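Local structure of glycosyl hydrolase family 10 (4QPW) at residues Glu37-Lys43 with Gly130-Lys135; Asn61-Ile66 with Ala114-His120; Lys73-Ser79 with Phe101-Glu107. The protein serves as a carbohydrate-binding module of a larger, probably glycoside-hydrolysing family 10 enzyme, and binds xylohexaose. All coordinates share one frame; numbering follows the deposited sequence.

Contact 1: residues Glu37-Lys43 with Gly130-Lys135; sequences EGCLEIK and GTIQIK
Glu41 lays its CG against the methyl of Thr131 (CG to CG2, 3.6 Å) and runs on beside Gln133. With CG anti to the backbone N (chi1 -178°), its OE2 accepts from Gln133 NE2 at 2.8 Å, on the anti side of the carboxylate, tilted from its plane, but in the plane of the amide. Asn34 also donates to this OE2 and Arg77 to Gln133 OE1, so the amide is gripped at both ends. Shortening Glu41 to an alanine is likely to leave Gln133 NE2 and the Asn34 amide without their shared acceptor and to take the CG packing from the Thr131 methyl. Cys39 SG lies 3.7 Å from Gln133 CB. The other face is apolar, with Ile42 CD1 4.0 Å from Ile134 CD1. Lys135, bent at chi2, curls back so that NZ donates to Gly38 O at 2.9 Å; a water joins this NZ to Glu37 OE2, which also accepts from Trp105 NE1. Backbone bonds join Leu40 to Ile134 and Ile42 to Ile132, an antiparallel strand pair within one sheet of the beta-sandwich. Strand 39-44 lies between strand 130-141 and strands 29-31 and 33-34, and strand 69-78 flanks 130-141 on its far side.

Contact 2: residues Asn61-Ile66 with Ala114-His120; sequences NLPIEI and AVADGGH
Asp117 and Ile66 meet where two loops of the beta-sandwich close against each other, the one between strands 54-57 and 69-78 and the one between strands 106-113 and 120-124. This is loop-to-loop pairing without regular strand structure, held by three hydrogen bonds. In the first, Ile66 N donates to Asp117 OD1 at 2.9 Å, nearly straight at 166°, on the anti side of the carboxylate and somewhat out of its plane. The carboxylate takes the part a backbone carbonyl would play in a sheet; Ala116 O lies nearby but at a poor angle for that NH. The other two bonds are backbone to backbone: Gly118 N to Ile64 O at 2.9 Å and Leu62 N to Gly119 O at 3.0 Å. Gly119 offers its carbonyl from a conformation that would jam a CB against the preceding carbonyl.

Apolar groups pack against the peptide chain of the second loop more than against its side chains. Leu62 CG sits 3.3 Å from Gly119 O, and Ile64 CD1 reaches Gly118 O at 3.6 Å. A chi1 of -172° swings Ile66 CG1 away from the backbone N, and the end of the side chain lies along Val115, CD1 being 3.6 Å from Val115 O. From the other loop, the methyl of Ala114 comes to 3.4 Å from Glu65 O.

Further out, Pro63 centres an inverse gamma turn that separates the two gripping points Leu62 and Ile64. Both of these side chains rest on Val88 of strand 82-89, and Tyr70 packs on Ile64 and Ala114 while its hydroxyl bonds Glu65 N. Beyond Gly119 the chain enters strand 120-124, where His120 stacks on His57, meets the pocket residue Trp91, and bonds through NE2 to NH2 of Arg94.

Contact 3: residues Lys73-Ser79 with Phe101-Glu107; sequences KMMVRGS and FNTEWKE
Arg77 lies across one face of the Trp105 indole where strand 69-78 of the beta-sandwich runs antiparallel to the chain entering strand 106-113. Aromatic contacts come first. Arg77 CD stands 3.4 Å from the centroid of the five-membered ring in a CH-pi contact, and the guanidinium plane is only 10° from that of the indole. An extended chain from CG to NE carries it along the ring, and NE donates to Gln133 OE1, which holds the group flat there. On the opposite face Met75 brings its methyl, CE 3.7 Å from Trp105 CE3. Its SD stands 5.1 Å from the centroid of the six-membered ring of Trp105, oblique to it, a Met-aromatic contact. The indole is thereby sandwiched, and its NE1 donates to Glu37 OE2. Phe101 turns obliquely toward Val76, whose CG1 is 3.8 Å from Phe101 CB, and toward Gly78, where any CB would clash with the phenyl ring.

Backbone bonds hold the two segments in register. Val76 N donates to Lys106 O at 3.1 Å, nearly along the C=O axis, and Gly78 N to Asn102 O at 2.8 Å. Between these the chain turns at an Asx turn, in which Glu104 N reaches Asn102 OD1 from above the carbonyl plane.

Charged groups close the far end. Lys73 forms a salt bridge with Asp2, and Glu107 OE2 bonds Tyr136. Between them one water accepts from Lys73 NZ at 2.9 Å and donates to Glu107 OE1 at 2.6 Å.

Contacts 1 and 3 are neighbouring strand pairings in one sheet, their centres about 9 Å apart, because strands 130-141 and 69-78 are adjacent in it. They share polar links: Gln133 OE1 lies 2.7 Å from Arg77 NE, and Thr131 O is 2.8 Å from Ser79 N, while Trp105 CZ3 packs at 3.4 Å from Gln133 O. Contact 2 lies on the opposite side of the chain's centre, about 25 Å from contact 1 and about 24 Å from contact 3, centre to centre. Along the chain, contact 3 falls inside the loop closed by contact 2, and contact 2 inside that closed by contact 1. The His120 side chain of contact 2 is about 7 Å from a bound xylose unit, though contact 2 supplies none of the pocket residues seen.

Contact 1: residues Glu37-Lys43 with Gly130-Lys135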
loop_
_atom_site.group_PDB
_atom_site.type_symbol
_atom_site.label_atom_id
_atom_site.label_comp_id
_atom_site.label_asym_id
_atom_site.label_seq_id
_atom_site.Cartn_x
_atom_site.Cartn_y
_atom_site.Cartn_z
ATOM N N GLU A 37 5.382 -1.024 16.966
ATOM C CA GLU A 37 5.503 0.202 16.109
ATOM C C GLU A 37 4.122 0.768 15.820
ATOM O O GLU A 37 3.986 2.004 15.705
ATOM C CB GLU A 37 6.251 -0.125 14.893
ATOM C CG GLU A 37 6.648 1.039 13.938
ATOM C CD GLU A 37 7.709 1.965 14.500
ATOM O OE1 GLU A 37 8.600 1.425 15.286
ATOM O OE2 GLU A 37 7.719 3.231 14.261
ATOM N N GLY A 38 3.064 -0.029 15.720
ATOM C CA GLY A 38 1.776 0.411 15.354
ATOM C C GLY A 38 1.649 0.647 13.820
ATOM O O GLY A 38 1.413 1.793 13.374
ATOM N N CYS A 39 1.854 -0.373 12.999
ATOM C CA CYS A 39 1.897 -0.268 11.556
ATOM C C CYS A 39 1.620 -1.582 10.908
ATOM O O CYS A 39 1.837 -2.653 11.530
ATOM C CB CYS A 39 3.240 0.287 11.098
ATOM S SG CYS A 39 4.666 -0.678 11.503
ATOM N N LEU A 40 1.190 -1.563 9.659
ATOM C CA LEU A 40 1.241 -2.740 8.803
ATOM C C LEU A 40 2.694 -3.023 8.468
ATOM O O LEU A 40 3.446 -2.076 8.169
ATOM C CB LEU A 40 0.392 -2.496 7.562
ATOM C CG LEU A 40 0.344 -3.562 6.527
ATOM C CD1 LEU A 40 -0.199 -4.892 7.041
ATOM C CD2 LEU A 40 -0.456 -3.124 5.340
ATOM N N GLU A 41 3.133 -4.268 8.451
ATOM C CA GLU A 41 4.512 -4.622 8.188
ATOM C C GLU A 41 4.587 -5.764 7.184
ATOM O O GLU A 41 3.905 -6.779 7.321
ATOM C CB GLU A 41 5.179 -4.996 9.510
ATOM C CG GLU A 41 6.646 -5.349 9.424
ATOM C CD GLU A 41 7.378 -5.329 10.784
ATOM O OE1 GLU A 41 7.866 -6.457 11.117
ATOM O OE2 GLU A 41 7.548 -4.334 11.415
ATOM N N ILE A 42 5.444 -5.598 6.210
ATOM C CA ILE A 42 5.704 -6.606 5.148
ATOM C C ILE A 42 7.210 -6.922 5.265
ATOM O O ILE A 42 8.066 -6.036 4.984
ATOM C CB ILE A 42 5.335 -6.146 3.781
ATOM C CG1 ILE A 42 3.833 -5.714 3.768
ATOM C CG2 ILE A 42 5.658 -7.219 2.741
ATOM C CD1 ILE A 42 3.610 -4.207 3.902
ATOM N N LYS A 43 7.545 -8.135 5.707
ATOM C CA LYS A 43 8.941 -8.525 5.912
ATOM C C LYS A 43 9.332 -9.635 4.991
ATOM O O LYS A 43 8.630 -10.645 4.900
ATOM C CB LYS A 43 9.144 -8.976 7.309
ATOM C CG LYS A 43 9.175 -7.966 8.324
ATOM C CD LYS A 43 9.836 -8.560 9.590
ATOM C CE LYS A 43 11.147 -9.210 9.204
ATOM N NZ LYS A 43 12.229 -8.948 10.188
ATOM N N GLY A 130 13.751 -6.904 2.863
ATOM C CA GLY A 130 13.832 -6.193 4.104
ATOM C C GLY A 130 12.454 -6.019 4.731
ATOM O O GLY A 130 11.578 -6.868 4.573
ATOM N N THR A 131 12.299 -4.933 5.463
ATOM C CA THR A 131 11.016 -4.642 6.180
ATOM C C THR A 131 10.437 -3.361 5.586
ATOM O O THR A 131 11.140 -2.317 5.545
ATOM C CB THR A 131 11.261 -4.482 7.627
ATOM O OG1 THR A 131 11.882 -5.700 8.195
ATOM C CG2 THR A 131 9.981 -4.251 8.447
ATOM N N ILE A 132 9.182 -3.428 5.126
ATOM C CA ILE A 132 8.348 -2.249 4.765
ATOM C C ILE A 132 7.344 -2.060 5.865
ATOM O O ILE A 132 6.676 -3.009 6.315
ATOM C CB ILE A 132 7.700 -2.494 3.425
ATOM C CG1 ILE A 132 8.756 -2.637 2.333
ATOM C CG2 ILE A 132 6.700 -1.368 3.151
ATOM C CD1 ILE A 132 8.165 -3.071 1.019
ATOM N N GLN A 133 7.194 -0.823 6.344
ATOM C CA GLN A 133 6.163 -0.447 7.331
ATOM C C GLN A 133 5.275 0.654 6.789
ATOM O O GLN A 133 5.762 1.618 6.161
ATOM C CB GLN A 133 6.849 -0.007 8.590
ATOM C CG GLN A 133 7.662 -1.163 9.249
ATOM C CD GLN A 133 8.330 -0.739 10.550
ATOM O OE1 GLN A 133 8.710 0.418 10.703
ATOM N NE2 GLN A 133 8.401 -1.623 11.465
ATOM N N ILE A 134 3.959 0.471 6.958
ATOM C CA ILE A 134 2.938 1.400 6.441
ATOM C C ILE A 134 2.082 1.811 7.599
ATOM O O ILE A 134 1.445 1.013 8.268
ATOM C CB ILE A 134 2.137 0.729 5.314
ATOM C CG1 ILE A 134 3.055 0.399 4.152
ATOM C CG2 ILE A 134 0.981 1.670 4.908
ATOM C CD1 ILE A 134 2.405 -0.446 3.061
ATOM N N LYS A 135 2.070 3.132 7.903
ATOM C CA LYS A 135 1.354 3.622 9.061
ATOM C C LYS A 135 -0.163 3.895 8.797
ATOM O O LYS A 135 -0.953 3.661 9.706
ATOM C CB LYS A 135 2.042 4.929 9.509
ATOM C CG LYS A 135 1.733 5.457 10.840
ATOM C CD LYS A 135 2.353 4.592 11.931
ATOM C CE LYS A 135 2.099 5.154 13.345
ATOM N NZ LYS A 135 2.599 4.243 14.399
HETATM O O HOH W 1 5.284 4.634 14.008
HETATM O O HOH W 2 9.730 -0.979 14.133
HETATM O O HOH W 3 9.398 -6.430 2.481
HETATM O O HOH W 4 12.241 -5.636 10.895
#

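Contact 2: residues Asn61-Ile66 with Ala114-His120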
loop_
_atom_site.group_PDB
_atom_site.type_symbol
_atom_site.label_atom_id
_atom_site.label_comp_id
_atom_site.label_asym_id
_atom_site.label_seq_id
_atom_site.Cartn_x
_atom_site.Cartn_y
_atom_site.Cartn_z
ATOM N N ASN A 61 -12.608 -0.885 -0.340
ATOM C CA ASN A 61 -13.934 -0.282 -0.176
ATOM C C ASN A 61 -13.863 1.229 -0.416
ATOM O O ASN A 61 -14.532 2.013 0.287
ATOM C CB ASN A 61 -14.523 -0.571 1.241
ATOM C CG ASN A 61 -14.249 -1.995 1.744
ATOM O OD1 ASN A 61 -13.345 -2.228 2.448
ATOM N ND2 ASN A 61 -15.061 -2.940 1.222
ATOM N N LEU A 62 -13.103 1.658 -1.399
ATOM C CA LEU A 62 -12.835 3.091 -1.543
ATOM C C LEU A 62 -14.023 3.862 -2.033
ATOM O O LEU A 62 -14.728 3.380 -2.975
ATOM C CB LEU A 62 -11.627 3.297 -2.428
ATOM C CG LEU A 62 -10.307 2.695 -1.982
ATOM C CD1 LEU A 62 -9.245 2.939 -3.045
ATOM C CD2 LEU A 62 -9.879 3.197 -0.613
ATOM N N PRO A 63 -14.205 5.091 -1.618
ATOM C CA PRO A 63 -15.400 5.907 -2.011
ATOM C C PRO A 63 -15.028 6.758 -3.191
ATOM O O PRO A 63 -14.961 8.101 -2.986
ATOM C CB PRO A 63 -15.622 6.779 -0.808
ATOM C CG PRO A 63 -14.183 7.065 -0.316
ATOM C CD PRO A 63 -13.510 5.706 -0.476
ATOM N N ILE A 64 -14.398 6.315 -4.202
ATOM C CA ILE A 64 -13.952 7.072 -5.348
ATOM C C ILE A 64 -14.883 6.832 -6.542
ATOM O O ILE A 64 -15.421 5.756 -6.729
ATOM C CB ILE A 64 -12.470 6.875 -5.662
ATOM C CG1 ILE A 64 -12.138 5.458 -6.020
ATOM C CG2 ILE A 64 -11.536 7.403 -4.555
ATOM C CD1 ILE A 64 -10.624 5.164 -6.248
ATOM N N GLU A 65 -15.017 7.902 -7.325
ATOM C CA GLU A 65 -15.964 7.926 -8.500
ATOM C C GLU A 65 -15.172 8.224 -9.718
ATOM O O GLU A 65 -14.302 9.072 -9.783
ATOM C CB GLU A 65 -16.967 9.037 -8.267
ATOM C CG GLU A 65 -17.822 8.818 -7.028
ATOM C CD GLU A 65 -18.622 10.089 -6.694
ATOM O OE1 GLU A 65 -19.633 10.214 -7.350
ATOM O OE2 GLU A 65 -18.204 10.983 -5.943
ATOM N N ILE A 66 -15.504 7.484 -10.830
ATOM C CA ILE A 66 -14.753 7.606 -12.060
ATOM C C ILE A 66 -14.643 9.064 -12.549
ATOM O O ILE A 66 -15.642 9.770 -12.547
ATOM C CB ILE A 66 -15.397 6.681 -13.181
ATOM C CG1 ILE A 66 -14.492 6.653 -14.425
ATOM C CG2 ILE A 66 -16.850 7.080 -13.526
ATOM C CD1 ILE A 66 -14.975 5.687 -15.489
ATOM N N ALA A 114 -9.581 9.200 -10.888
ATOM C CA ALA A 114 -10.023 7.842 -10.739
ATOM C C ALA A 114 -10.377 7.241 -12.128
ATOM O O ALA A 114 -11.036 7.945 -12.941
ATOM C CB ALA A 114 -11.185 7.742 -9.843
ATOM N N VAL A 115 -9.960 6.040 -12.351
ATOM C CA VAL A 115 -10.210 5.367 -13.665
ATOM C C VAL A 115 -11.437 4.557 -13.627
ATOM O O VAL A 115 -11.856 4.031 -14.742
ATOM C CB VAL A 115 -9.004 4.551 -14.077
ATOM C CG1 VAL A 115 -7.774 5.379 -14.176
ATOM C CG2 VAL A 115 -8.806 3.301 -13.279
ATOM N N ALA A 116 -12.118 4.352 -12.529
ATOM C CA ALA A 116 -13.243 3.515 -12.339
ATOM C C ALA A 116 -13.950 3.913 -11.054
ATOM O O ALA A 116 -13.443 4.764 -10.295
ATOM C CB ALA A 116 -12.786 2.058 -12.262
ATOM N N ASP A 117 -15.028 3.290 -10.751
ATOM C CA ASP A 117 -15.675 3.456 -9.399
ATOM C C ASP A 117 -15.078 2.517 -8.400
ATOM O O ASP A 117 -14.831 1.321 -8.676
ATOM C CB ASP A 117 -17.157 3.211 -9.486
ATOM C CG ASP A 117 -17.891 4.316 -10.229
ATOM O OD1 ASP A 117 -17.574 5.497 -10.286
ATOM O OD2 ASP A 117 -19.029 3.917 -10.770
ATOM N N GLY A 118 -14.814 2.995 -7.159
ATOM C CA GLY A 118 -14.496 2.123 -6.082
ATOM C C GLY A 118 -13.168 1.434 -6.137
ATOM O O GLY A 118 -12.223 1.967 -6.692
ATOM N N GLY A 119 -13.067 0.295 -5.533
ATOM C CA GLY A 119 -11.844 -0.489 -5.560
ATOM C C GLY A 119 -10.983 -0.372 -4.304
ATOM O O GLY A 119 -11.502 -0.181 -3.191
ATOM N N HIS A 120 -9.715 -0.636 -4.508
ATOM C CA HIS A 120 -8.770 -0.829 -3.396
ATOM C C HIS A 120 -7.431 -0.257 -3.762
ATOM O O HIS A 120 -7.199 0.231 -4.876
ATOM C CB HIS A 120 -8.708 -2.333 -3.076
ATOM C CG HIS A 120 -8.510 -3.169 -4.340
ATOM N ND1 HIS A 120 -9.531 -3.887 -4.923
ATOM C CD2 HIS A 120 -7.423 -3.392 -5.094
ATOM C CE1 HIS A 120 -9.033 -4.516 -5.991
ATOM N NE2 HIS A 120 -7.775 -4.269 -6.127
#

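Contact 3: residues Lys73-Ser79 with Phe101-Glu107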
loop_
_atom_site.group_PDB
_atom_site.type_symbol
_atom_site.label_atom_id
_atom_site.label_comp_id
_atom_site.label_asym_id
_atom_site.label_seq_id
_atom_site.Cartn_x
_atom_site.Cartn_y
_atom_site.Cartn_z
ATOM N N LYS A 73 -2.649 9.203 -0.128
ATOM C CA LYS A 73 -1.598 9.527 0.853
ATOM C C LYS A 73 -1.229 8.295 1.577
ATOM O O LYS A 73 -2.127 7.549 2.076
ATOM C CB LYS A 73 -1.995 10.611 1.819
ATOM C CG LYS A 73 -2.369 11.912 1.164
ATOM C CD LYS A 73 -2.595 13.065 2.138
ATOM C CE LYS A 73 -2.874 14.379 1.393
ATOM N NZ LYS A 73 -2.998 15.521 2.304
ATOM N N MET A 74 0.060 7.970 1.704
ATOM C CA MET A 74 0.519 6.827 2.478
ATOM C C MET A 74 1.731 7.179 3.260
ATOM O O MET A 74 2.664 7.787 2.650
ATOM C CB MET A 74 0.828 5.716 1.515
ATOM C CG MET A 74 1.074 4.361 2.114
ATOM S SD MET A 74 1.636 3.077 0.967
ATOM C CE MET A 74 0.279 3.699 -0.414
ATOM N N MET A 75 1.784 6.844 4.506
ATOM C CA MET A 75 3.016 7.022 5.306
ATOM C C MET A 75 3.751 5.695 5.354
ATOM O O MET A 75 3.179 4.668 5.788
ATOM C CB MET A 75 2.710 7.584 6.656
ATOM C CG MET A 75 3.947 7.593 7.552
ATOM S SD MET A 75 3.960 8.747 8.941
ATOM C CE MET A 75 4.104 7.683 10.327
ATOM N N VAL A 76 4.991 5.706 4.879
ATOM C CA VAL A 76 5.785 4.483 4.599
ATOM C C VAL A 76 7.208 4.703 5.034
ATOM O O VAL A 76 7.765 5.822 4.872
ATOM C CB VAL A 76 5.780 4.150 3.120
ATOM C CG1 VAL A 76 6.525 2.856 2.789
ATOM C CG2 VAL A 76 4.411 4.183 2.549
ATOM N N ARG A 77 7.838 3.663 5.549
ATOM C CA ARG A 77 9.329 3.627 5.677
ATOM C C ARG A 77 9.736 2.181 5.395
ATOM O O ARG A 77 8.939 1.202 5.434
ATOM C CB ARG A 77 9.782 4.099 7.007
ATOM C CG ARG A 77 9.502 3.248 8.105
ATOM C CD ARG A 77 10.154 3.660 9.458
ATOM N NE ARG A 77 10.094 2.730 10.513
ATOM C CZ ARG A 77 10.591 2.811 11.794
ATOM N NH1 ARG A 77 11.295 3.897 12.243
ATOM N NH2 ARG A 77 10.334 1.780 12.619
ATOM N N GLY A 78 11.048 1.997 5.215
ATOM C CA GLY A 78 11.634 0.674 5.099
ATOM C C GLY A 78 12.933 0.578 5.800
ATOM O O GLY A 78 13.552 1.585 6.222
ATOM N N SER A 79 13.406 -0.648 5.919
ATOM C CA SER A 79 14.726 -0.901 6.546
ATOM C C SER A 79 15.825 -0.481 5.638
ATOM O O SER A 79 17.000 -0.434 6.137
ATOM C CB SER A 79 14.876 -2.406 6.855
ATOM O OG SER A 79 14.617 -3.197 5.762
ATOM N N PHE A 101 10.686 4.853 -0.968
ATOM C CA PHE A 101 10.761 5.054 0.460
ATOM C C PHE A 101 12.166 4.985 0.965
ATOM O O PHE A 101 13.069 4.496 0.217
ATOM C CB PHE A 101 9.782 4.103 1.165
ATOM C CG PHE A 101 10.055 2.645 0.913
ATOM C CD1 PHE A 101 11.112 1.968 1.512
ATOM C CD2 PHE A 101 9.289 1.930 0.035
ATOM C CE1 PHE A 101 11.401 0.629 1.239
ATOM C CE2 PHE A 101 9.543 0.607 -0.243
ATOM C CZ PHE A 101 10.584 -0.060 0.358
ATOM N N ASN A 102 12.346 5.400 2.174
ATOM C CA ASN A 102 13.678 5.344 2.823
ATOM C C ASN A 102 13.490 4.971 4.224
ATOM O O ASN A 102 12.421 4.420 4.673
ATOM C CB ASN A 102 14.451 6.675 2.584
ATOM C CG ASN A 102 13.935 7.802 3.372
ATOM O OD1 ASN A 102 13.025 7.709 4.159
ATOM N ND2 ASN A 102 14.638 8.966 3.253
ATOM N N THR A 103 14.481 5.183 5.120
ATOM C CA THR A 103 14.425 4.769 6.448
ATOM C C THR A 103 13.717 5.718 7.430
ATOM O O THR A 103 13.683 5.465 8.626
ATOM C CB THR A 103 15.826 4.341 7.021
ATOM O OG1 THR A 103 16.607 5.578 7.211
ATOM C CG2 THR A 103 16.506 3.363 6.154
ATOM N N GLU A 104 13.227 6.835 6.960
ATOM C CA GLU A 104 12.526 7.832 7.760
ATOM C C GLU A 104 11.005 7.647 7.522
ATOM O O GLU A 104 10.615 7.468 6.376
ATOM C CB GLU A 104 12.946 9.234 7.254
ATOM C CG GLU A 104 14.463 9.445 7.342
ATOM C CD GLU A 104 14.961 10.716 6.763
ATOM O OE1 GLU A 104 14.183 11.521 6.223
ATOM O OE2 GLU A 104 16.208 11.027 6.900
ATOM N N TRP A 105 10.228 7.821 8.549
ATOM C CA TRP A 105 8.747 7.884 8.372
ATOM C C TRP A 105 8.433 9.144 7.582
ATOM O O TRP A 105 8.710 10.300 8.090
ATOM C CB TRP A 105 8.024 7.886 9.645
ATOM C CG TRP A 105 7.873 6.548 10.301
ATOM C CD1 TRP A 105 8.382 6.150 11.453
ATOM C CD2 TRP A 105 7.080 5.446 9.795
ATOM N NE1 TRP A 105 7.914 4.854 11.779
ATOM C CE2 TRP A 105 7.090 4.467 10.729
ATOM C CE3 TRP A 105 6.328 5.256 8.626
ATOM C CZ2 TRP A 105 6.340 3.250 10.557
ATOM C CZ3 TRP A 105 5.589 4.083 8.484
ATOM C CH2 TRP A 105 5.627 3.129 9.452
ATOM N N LYS A 106 7.855 9.032 6.402
ATOM C CA LYS A 106 7.487 10.133 5.528
ATOM C C LYS A 106 6.117 9.839 4.946
ATOM O O LYS A 106 5.743 8.686 4.783
ATOM C CB LYS A 106 8.489 10.328 4.372
ATOM C CG LYS A 106 9.871 10.783 4.947
ATOM C CD LYS A 106 11.006 10.745 3.954
ATOM C CE LYS A 106 10.795 11.378 2.648
ATOM N NZ LYS A 106 12.108 11.177 1.842
ATOM N N GLU A 107 5.385 10.910 4.605
ATOM C CA GLU A 107 4.139 10.783 3.877
ATOM C C GLU A 107 4.391 10.966 2.417
ATOM O O GLU A 107 5.148 11.902 2.028
ATOM C CB GLU A 107 3.099 11.811 4.361
ATOM C CG GLU A 107 1.706 11.519 3.830
ATOM C CD GLU A 107 0.717 12.567 4.281
ATOM O OE1 GLU A 107 0.739 13.684 3.696
ATOM O OE2 GLU A 107 -0.070 12.320 5.229
HETATM O O HOH W 5 -0.761 15.796 4.088
HETATM O O HOH W 6 10.152 6.673 3.772
HETATM O O HOH W 7 11.977 6.288 11.146
HETATM O O HOH W 8 13.651 2.284 9.300
#